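Local coordinates for protein FimX (Pseudomonas aeruginosa PAO1, PDB 3HVA) that is a c-di-GMP receptor with GGDEF and EAL domains, a class linked to c-di-GMP turnover; this chain is its GGDEF domain, at residues A[47-52]-A[89-94]; A[85-90]-A[97-102]. All blocks are in the same frame, centred on the assembly; numbering follows the deposited sequence.

Contact 1. Residues A[47-52]-A[89-94]; sequences LAYIHL and ARFGDS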
ATOM      1  N   LEU A  47       5.884  -7.323  -1.610  1.00 15.99           N
ATOM      2  CA  LEU A  47       5.029  -6.649  -0.650  1.00 17.22           C
ATOM      3  C   LEU A  47       5.293  -5.150  -0.657  1.00 15.35           C
ATOM      4  O   LEU A  47       6.415  -4.703  -0.421  1.00 10.51           O
ATOM      5  CB  LEU A  47       5.255  -7.204   0.754  1.00 20.66           C
ATOM      6  CG  LEU A  47       4.597  -6.392   1.870  1.00 20.06           C
ATOM      7  CD1 LEU A  47       3.080  -6.549   1.838  1.00 16.26           C
ATOM      8  CD2 LEU A  47       5.159  -6.788   3.225  1.00 16.41           C
ATOM      9  N   ALA A  48       4.251  -4.379  -0.939  1.00 12.40           N
ATOM     10  CA  ALA A  48       4.335  -2.928  -0.869  1.00 16.06           C
ATOM     11  C   ALA A  48       3.641  -2.445   0.397  1.00 14.87           C
ATOM     12  O   ALA A  48       2.500  -2.816   0.674  1.00 16.06           O
ATOM     13  CB  ALA A  48       3.709  -2.295  -2.101  1.00 21.58           C
ATOM     14  N   TYR A  49       4.348  -1.631   1.172  1.00 16.41           N
ATOM     15  CA  TYR A  49       3.816  -1.070   2.405  1.00 19.20           C
ATOM     16  C   TYR A  49       3.635   0.429   2.182  1.00 15.34           C
ATOM     17  O   TYR A  49       4.612   1.174   2.108  1.00 15.13           O
ATOM     18  CB  TYR A  49       4.794  -1.338   3.551  1.00 18.37           C
ATOM     19  CG  TYR A  49       4.217  -1.195   4.941  1.00 16.65           C
ATOM     20  CD1 TYR A  49       3.817  -2.311   5.668  1.00 17.08           C
ATOM     21  CD2 TYR A  49       4.092   0.051   5.534  1.00 20.06           C
ATOM     22  CE1 TYR A  49       3.299  -2.182   6.945  1.00 21.72           C
ATOM     23  CE2 TYR A  49       3.577   0.190   6.806  1.00 18.84           C
ATOM     24  CZ  TYR A  49       3.181  -0.929   7.507  1.00 21.34           C
ATOM     25  OH  TYR A  49       2.667  -0.794   8.775  1.00 19.23           O
ATOM     26  N   ILE A  50       2.386   0.869   2.064  1.00 17.16           N
ATOM     27  CA  ILE A  50       2.110   2.231   1.612  1.00 15.66           C
ATOM     28  C   ILE A  50       1.611   3.169   2.711  1.00 20.59           C
ATOM     29  O   ILE A  50       0.566   2.937   3.315  1.00 21.10           O
ATOM     30  CB  ILE A  50       1.098   2.239   0.447  1.00 13.06           C
ATOM     31  CG1 ILE A  50       1.497   1.208  -0.611  1.00 15.09           C
ATOM     32  CG2 ILE A  50       1.001   3.628  -0.163  1.00 16.12           C
ATOM     33  CD1 ILE A  50       0.469   1.022  -1.707  1.00 20.15           C
ATOM     34  N   HIS A  51       2.374   4.230   2.956  1.00 18.96           N
ATOM     35  CA  HIS A  51       1.951   5.302   3.846  1.00 17.32           C
ATOM     36  C   HIS A  51       1.274   6.402   3.043  1.00 17.76           C
ATOM     37  O   HIS A  51       1.747   6.767   1.966  1.00 18.65           O
ATOM     38  CB  HIS A  51       3.158   5.926   4.555  1.00 18.19           C
ATOM     39  CG  HIS A  51       3.705   5.106   5.681  1.00 18.58           C
ATOM     40  ND1 HIS A  51       2.926   4.650   6.721  1.00 22.68           N
ATOM     41  CD2 HIS A  51       4.968   4.693   5.946  1.00 20.71           C
ATOM     42  CE1 HIS A  51       3.679   3.973   7.570  1.00 21.79           C
ATOM     43  NE2 HIS A  51       4.922   3.984   7.122  1.00 21.33           N
ATOM     44  N   LEU A  52       0.172   6.934   3.557  1.00 20.53           N
ATOM     45  CA  LEU A  52      -0.314   8.213   3.060  1.00 21.72           C
ATOM     46  C   LEU A  52       0.473   9.285   3.796  1.00 20.43           C
ATOM     47  O   LEU A  52       0.395   9.386   5.019  1.00 20.85           O
ATOM     48  CB  LEU A  52      -1.808   8.397   3.316  1.00 17.11           C
ATOM     49  CG  LEU A  52      -2.268   9.851   3.158  1.00 12.88           C
ATOM     50  CD1 LEU A  52      -1.871  10.392   1.791  1.00 14.13           C
ATOM     51  CD2 LEU A  52      -3.765   9.997   3.380  1.00 18.13           C
ATOM     52  N   ALA A  89      -5.131  -3.971   0.163  1.00 13.20           N
ATOM     53  CA  ALA A  89      -5.739  -3.922   1.487  1.00 12.82           C
ATOM     54  C   ALA A  89      -5.641  -2.544   2.132  1.00 17.20           C
ATOM     55  O   ALA A  89      -4.719  -1.776   1.855  1.00 15.08           O
ATOM     56  CB  ALA A  89      -5.114  -4.971   2.397  1.00 17.09           C
ATOM     57  N   ARG A  90      -6.612  -2.240   2.985  1.00 18.09           N
ATOM     58  CA  ARG A  90      -6.496  -1.128   3.914  1.00 19.66           C
ATOM     59  C   ARG A  90      -5.867  -1.690   5.182  1.00 17.32           C
ATOM     60  O   ARG A  90      -6.529  -2.374   5.963  1.00 17.84           O
ATOM     61  CB  ARG A  90      -7.872  -0.532   4.220  1.00 19.04           C
ATOM     62  CG  ARG A  90      -7.889   0.472   5.366  1.00 23.79           C
ATOM     63  CD  ARG A  90      -7.658   1.897   4.886  1.00 25.56           C
ATOM     64  NE  ARG A  90      -7.759   2.855   5.985  1.00 28.38           N
ATOM     65  CZ  ARG A  90      -8.904   3.329   6.466  1.00 26.51           C
ATOM     66  NH1 ARG A  90     -10.060   2.943   5.946  1.00 31.81           N
ATOM     67  NH2 ARG A  90      -8.892   4.196   7.471  1.00 27.64           N
ATOM     68  N   PHE A  91      -4.580  -1.420   5.371  1.00 16.96           N
ATOM     69  CA  PHE A  91      -3.827  -2.001   6.477  1.00 17.30           C
ATOM     70  C   PHE A  91      -4.079  -1.251   7.781  1.00 22.94           C
ATOM     71  O   PHE A  91      -4.144  -1.854   8.852  1.00 25.09           O
ATOM     72  CB  PHE A  91      -2.332  -2.012   6.148  1.00 18.62           C
ATOM     73  CG  PHE A  91      -1.524  -2.954   6.998  1.00 17.35           C
ATOM     74  CD1 PHE A  91      -1.439  -4.299   6.677  1.00 25.05           C
ATOM     75  CD2 PHE A  91      -0.834  -2.491   8.106  1.00 23.98           C
ATOM     76  CE1 PHE A  91      -0.690  -5.166   7.453  1.00 22.76           C
ATOM     77  CE2 PHE A  91      -0.083  -3.354   8.885  1.00 25.89           C
ATOM     78  CZ  PHE A  91      -0.011  -4.691   8.558  1.00 25.06           C
ATOM     79  N   GLY A  92      -4.215   0.067   7.682  1.00 23.45           N
ATOM     80  CA  GLY A  92      -4.487   0.900   8.839  1.00 21.14           C
ATOM     81  C   GLY A  92      -5.177   2.190   8.444  1.00 23.08           C
ATOM     82  O   GLY A  92      -5.635   2.332   7.313  1.00 26.35           O
ATOM     83  N   ASP A  93      -5.245   3.134   9.377  1.00 25.93           N
ATOM     84  CA  ASP A  93      -5.897   4.418   9.138  1.00 25.53           C
ATOM     85  C   ASP A  93      -5.321   5.147   7.928  1.00 23.80           C
ATOM     86  O   ASP A  93      -6.060   5.663   7.088  1.00 22.45           O
ATOM     87  CB  ASP A  93      -5.779   5.308  10.377  1.00 29.76           C
ATOM     88  CG  ASP A  93      -6.535   4.755  11.565  1.00 29.54           C
ATOM     89  OD1 ASP A  93      -7.528   4.027  11.350  1.00 37.03           O
ATOM     90  OD2 ASP A  93      -6.140   5.047  12.713  1.00 29.66           O
ATOM     91  N   SER A  94      -3.996   5.190   7.851  1.00 23.57           N
ATOM     92  CA  SER A  94      -3.311   5.912   6.789  1.00 23.86           C
ATOM     93  C   SER A  94      -2.369   4.985   6.043  1.00 20.26           C
ATOM     94  O   SER A  94      -1.448   5.437   5.361  1.00 20.88           O
ATOM     95  CB  SER A  94      -2.513   7.070   7.383  1.00 21.09           C
ATOM     96  OG  SER A  94      -1.627   6.603   8.388  1.00 22.67           O
TER
HETATM   97  O   HOH W   1       0.715   7.173   7.434  1.00 30.36           O
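The backbone N-H of Leu52 donates to the carbonyl O of Ser94. The Leu52 N to Ser94 O distance is 2.8 Å, and the bond is almost straight, with 169° at the hydrogen. A water closes a second route between the same residues. It sits 2.6 Å from Ser94 OG and donates to Leu52 O. Ser94 therefore meets both backbone polar atoms of Leu52, one directly and one through water.

The other touch is aromatic. With CG anti to the backbone N (chi1 -162°), Tyr49 brings the end of its ring to Phe91. Their side chains cross at about a right angle. The edge of Tyr49 meets the face of Phe91, an edge-to-face pair with ring centroids 5.5 Å apart and planes at 60°. Tyr49 OH comes 3.8 Å from Phe91 CE2.

After the strand ends at Arg90, the chain turns through 91-94. Arg90 NE donates to Gly92 O at 2.6 Å, and Arg90 NH2 reaches Asp93 O at 3.2 Å. Arg90 NH1 pairs with Asp16. These bonds probably steady the turn. It holds the start of Gly-Asp-Ser-Ile-Phe, which stands at the place of the GGDEF signature and departs from it.

The Leu52-Ser94 bond continues the pairing of strand 45-52 with strand 95-101, while the Tyr49-Phe91 pair reaches past that strand. Helix 149-164 packs on Tyr49 and Phe91, stacking His157 on Tyr49 and bonding Asp161 to His51. Helix 55-82 packs on Ile50 and Ser94.

Contact 2. Residues A[85-90]-A[97-102]; sequences EADLAR and AALFKG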
ATOM      1  N   GLU A  85      -2.764  -6.975 -11.089  1.00 22.44           N
ATOM      2  CA  GLU A  85      -1.415  -7.375 -10.692  1.00 29.99           C
ATOM      3  C   GLU A  85      -1.202  -7.457  -9.183  1.00 28.32           C
ATOM      4  O   GLU A  85      -0.292  -8.144  -8.719  1.00 29.23           O
ATOM      5  CB  GLU A  85      -0.384  -6.430 -11.310  1.00 35.56           C
ATOM      6  CG  GLU A  85      -0.497  -6.304 -12.821  1.00 40.04           C
ATOM      7  CD  GLU A  85      -0.247  -7.618 -13.536  1.00 54.81           C
ATOM      8  OE1 GLU A  85      -0.986  -7.927 -14.492  1.00 56.00           O
ATOM      9  OE2 GLU A  85       0.685  -8.345 -13.137  1.00 47.79           O
ATOM     10  N   ALA A  86      -2.032  -6.760  -8.416  1.00 24.63           N
ATOM     11  CA  ALA A  86      -1.831  -6.703  -6.973  1.00 21.14           C
ATOM     12  C   ALA A  86      -3.100  -6.948  -6.166  1.00 17.51           C
ATOM     13  O   ALA A  86      -4.205  -6.624  -6.600  1.00 17.74           O
ATOM     14  CB  ALA A  86      -1.203  -5.370  -6.577  1.00 21.03           C
ATOM     15  N   ASP A  87      -2.921  -7.534  -4.987  1.00 17.25           N
ATOM     16  CA  ASP A  87      -3.992  -7.666  -4.014  1.00 18.48           C
ATOM     17  C   ASP A  87      -3.918  -6.456  -3.087  1.00 16.43           C
ATOM     18  O   ASP A  87      -2.856  -6.150  -2.543  1.00 17.56           O
ATOM     19  CB  ASP A  87      -3.833  -8.965  -3.226  1.00 17.81           C
ATOM     20  CG  ASP A  87      -3.765 -10.189  -4.124  1.00 25.32           C
ATOM     21  OD1 ASP A  87      -4.744 -10.452  -4.854  1.00 23.04           O
ATOM     22  OD2 ASP A  87      -2.731 -10.890  -4.095  1.00 24.47           O
ATOM     23  N   LEU A  88      -5.039  -5.763  -2.916  1.00 14.97           N
ATOM     24  CA  LEU A  88      -5.045  -4.483  -2.209  1.00 12.83           C
ATOM     25  C   LEU A  88      -5.764  -4.531  -0.864  1.00 14.21           C
ATOM     26  O   LEU A  88      -6.878  -5.043  -0.763  1.00 19.75           O
ATOM     27  CB  LEU A  88      -5.684  -3.400  -3.081  1.00 16.54           C
ATOM     28  CG  LEU A  88      -4.979  -3.006  -4.379  1.00 18.79           C
ATOM     29  CD1 LEU A  88      -5.744  -1.886  -5.069  1.00 14.44           C
ATOM     30  CD2 LEU A  88      -3.543  -2.592  -4.105  1.00 15.65           C
ATOM     31  N   ALA A  89      -5.131  -3.971   0.163  1.00 13.20           N
ATOM     32  CA  ALA A  89      -5.739  -3.922   1.487  1.00 12.82           C
ATOM     33  C   ALA A  89      -5.641  -2.544   2.132  1.00 17.20           C
ATOM     34  O   ALA A  89      -4.719  -1.776   1.855  1.00 15.08           O
ATOM     35  CB  ALA A  89      -5.114  -4.971   2.397  1.00 17.09           C
ATOM     36  N   ARG A  90      -6.612  -2.240   2.985  1.00 18.09           N
ATOM     37  CA  ARG A  90      -6.496  -1.128   3.914  1.00 19.66           C
ATOM     38  C   ARG A  90      -5.867  -1.690   5.182  1.00 17.32           C
ATOM     39  O   ARG A  90      -6.529  -2.374   5.963  1.00 17.84           O
ATOM     40  CB  ARG A  90      -7.872  -0.532   4.220  1.00 19.04           C
ATOM     41  CG  ARG A  90      -7.889   0.472   5.366  1.00 23.79           C
ATOM     42  CD  ARG A  90      -7.658   1.897   4.886  1.00 25.56           C
ATOM     43  NE  ARG A  90      -7.759   2.855   5.985  1.00 28.38           N
ATOM     44  CZ  ARG A  90      -8.904   3.329   6.466  1.00 26.51           C
ATOM     45  NH1 ARG A  90     -10.060   2.943   5.946  1.00 31.81           N
ATOM     46  NH2 ARG A  90      -8.892   4.196   7.471  1.00 27.64           N
ATOM     47  N   ALA A  97      -1.715  -1.598   1.816  1.00 17.63           N
ATOM     48  CA  ALA A  97      -0.774  -2.672   1.531  1.00 16.32           C
ATOM     49  C   ALA A  97      -1.074  -3.300   0.177  1.00 17.10           C
ATOM     50  O   ALA A  97      -2.236  -3.473  -0.189  1.00 14.28           O
ATOM     51  CB  ALA A  97      -0.822  -3.722   2.629  1.00 19.67           C
ATOM     52  N   ALA A  98      -0.024  -3.635  -0.563  1.00 19.16           N
ATOM     53  CA  ALA A  98      -0.183  -4.269  -1.863  1.00 17.59           C
ATOM     54  C   ALA A  98       0.746  -5.466  -1.999  1.00 17.55           C
ATOM     55  O   ALA A  98       1.945  -5.368  -1.745  1.00 16.97           O
ATOM     56  CB  ALA A  98       0.072  -3.268  -2.979  1.00 18.71           C
ATOM     57  N   LEU A  99       0.180  -6.601  -2.391  1.00 21.05           N
ATOM     58  CA  LEU A  99       0.968  -7.793  -2.652  1.00 16.70           C
ATOM     59  C   LEU A  99       1.001  -8.048  -4.154  1.00 16.22           C
ATOM     60  O   LEU A  99      -0.043  -8.152  -4.798  1.00 19.25           O
ATOM     61  CB  LEU A  99       0.376  -8.998  -1.918  1.00 16.12           C
ATOM     62  CG  LEU A  99       1.106 -10.338  -2.037  1.00 21.35           C
ATOM     63  CD1 LEU A  99       2.494 -10.273  -1.417  1.00 18.31           C
ATOM     64  CD2 LEU A  99       0.284 -11.430  -1.381  1.00 20.48           C
ATOM     65  N   PHE A 100       2.204  -8.126  -4.712  1.00 17.66           N
ATOM     66  CA  PHE A 100       2.369  -8.420  -6.129  1.00 21.19           C
ATOM     67  C   PHE A 100       2.812  -9.864  -6.308  1.00 21.71           C
ATOM     68  O   PHE A 100       4.006 -10.150  -6.398  1.00 22.12           O
ATOM     69  CB  PHE A 100       3.394  -7.478  -6.764  1.00 18.94           C
ATOM     70  CG  PHE A 100       2.933  -6.051  -6.862  1.00 21.19           C
ATOM     71  CD1 PHE A 100       2.158  -5.632  -7.931  1.00 27.88           C
ATOM     72  CD2 PHE A 100       3.283  -5.126  -5.892  1.00 20.68           C
ATOM     73  CE1 PHE A 100       1.736  -4.319  -8.028  1.00 25.02           C
ATOM     74  CE2 PHE A 100       2.865  -3.812  -5.984  1.00 20.12           C
ATOM     75  CZ  PHE A 100       2.090  -3.408  -7.053  1.00 21.56           C
ATOM     76  N   LYS A 101       1.848 -10.774  -6.359  1.00 22.19           N
ATOM     77  CA  LYS A 101       2.160 -12.191  -6.476  1.00 20.82           C
ATOM     78  C   LYS A 101       2.821 -12.521  -7.811  1.00 19.14           C
ATOM     79  O   LYS A 101       2.322 -12.154  -8.875  1.00 19.19           O
ATOM     80  CB  LYS A 101       0.902 -13.038  -6.269  1.00 21.76           C
ATOM     81  CG  LYS A 101       0.253 -12.836  -4.913  1.00 24.15           C
ATOM     82  CD  LYS A 101      -0.520 -14.070  -4.485  1.00 24.77           C
ATOM     83  CE  LYS A 101      -1.037 -13.922  -3.065  1.00 36.36           C
ATOM     84  NZ  LYS A 101      -1.650 -15.173  -2.539  1.00 28.96           N
ATOM     85  N   GLY A 102       3.957 -13.206  -7.742  1.00 17.57           N
ATOM     86  CA  GLY A 102       4.656 -13.647  -8.934  1.00 24.33           C
ATOM     87  C   GLY A 102       5.698 -12.674  -9.449  1.00 23.48           C
ATOM     88  O   GLY A 102       6.393 -12.962 -10.422  1.00 23.70           O
TER
HETATM   89  O   HOH W   2      -0.979 -10.395  -6.781  1.00 20.98           O
HETATM   90  O   HOH W   3       1.347  -9.800 -10.097  1.00 28.19           O
HETATM   91  O   HOH W   4      -0.707 -11.366  -9.515  1.00 28.98           O
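Phe100 turns its ring under Ala86 by setting CG beside the backbone N (chi1 -69°). Ala86 CB then lies over one face of the ring, 3.8 Å from its centroid, as a CH-pi contact offset toward the rim. Within this pair, Ala86 CB comes nearest to Phe100 CE1, at 3.4 Å. Lys101 also has CG beside its N, and its chain runs on extended across Asp87. The aliphatic part does the touching, with Lys101 CE 3.6 Å from Asp87 OD2. Asp87 OD2 and Lys101 NZ stay 4.7 Å apart.

The strands form the beta hairpin whose turn holds the start of the altered GGDEF signature. Asp87 with Leu99 and Ala89 with Ala97 are antiparallel hydrogen-bonded pairs, each joined by two backbone bonds. Leu88 with Ala98 is the non-hydrogen-bonded pair between them. Leu88 CD2 packs on Ala98 CB at 3.8 Å, on the face where helix 55-82 touches Leu88. Ala89 and Ala97 point to the other face, against Phe27 of helix 24-41.

At the open end of the hairpin, water takes over. One water accepts from Lys101 N at 2.9 Å and lies within donating range of Glu85 O and Leu99 O. Another sits 2.7 Å from Glu85 O and 2.8 Å from Lys101 O.

Ala89 and Arg90 belong to both contacts, but Ala89 pairs across contact 2, while contact 1 is made by the turn residues that follow. Contact 2 pairs neighbouring strands along their length; contact 1 joins strand 45-52 to the turn that leads into 95-101. Contact 2 relies on repeated backbone bonds, while contact 1 has a single direct one, a water and an aromatic pair. Both are partly buried. Contact 1 lies nearer the centre of the chain, and contact 2 runs out to exposed Glu85 and Lys101. They also meet directly: Ala48 N probably bonds to Ala98 O at 2.6 Å, and Phe91 CD1 packs on Ala97 CB at 4.1 Å.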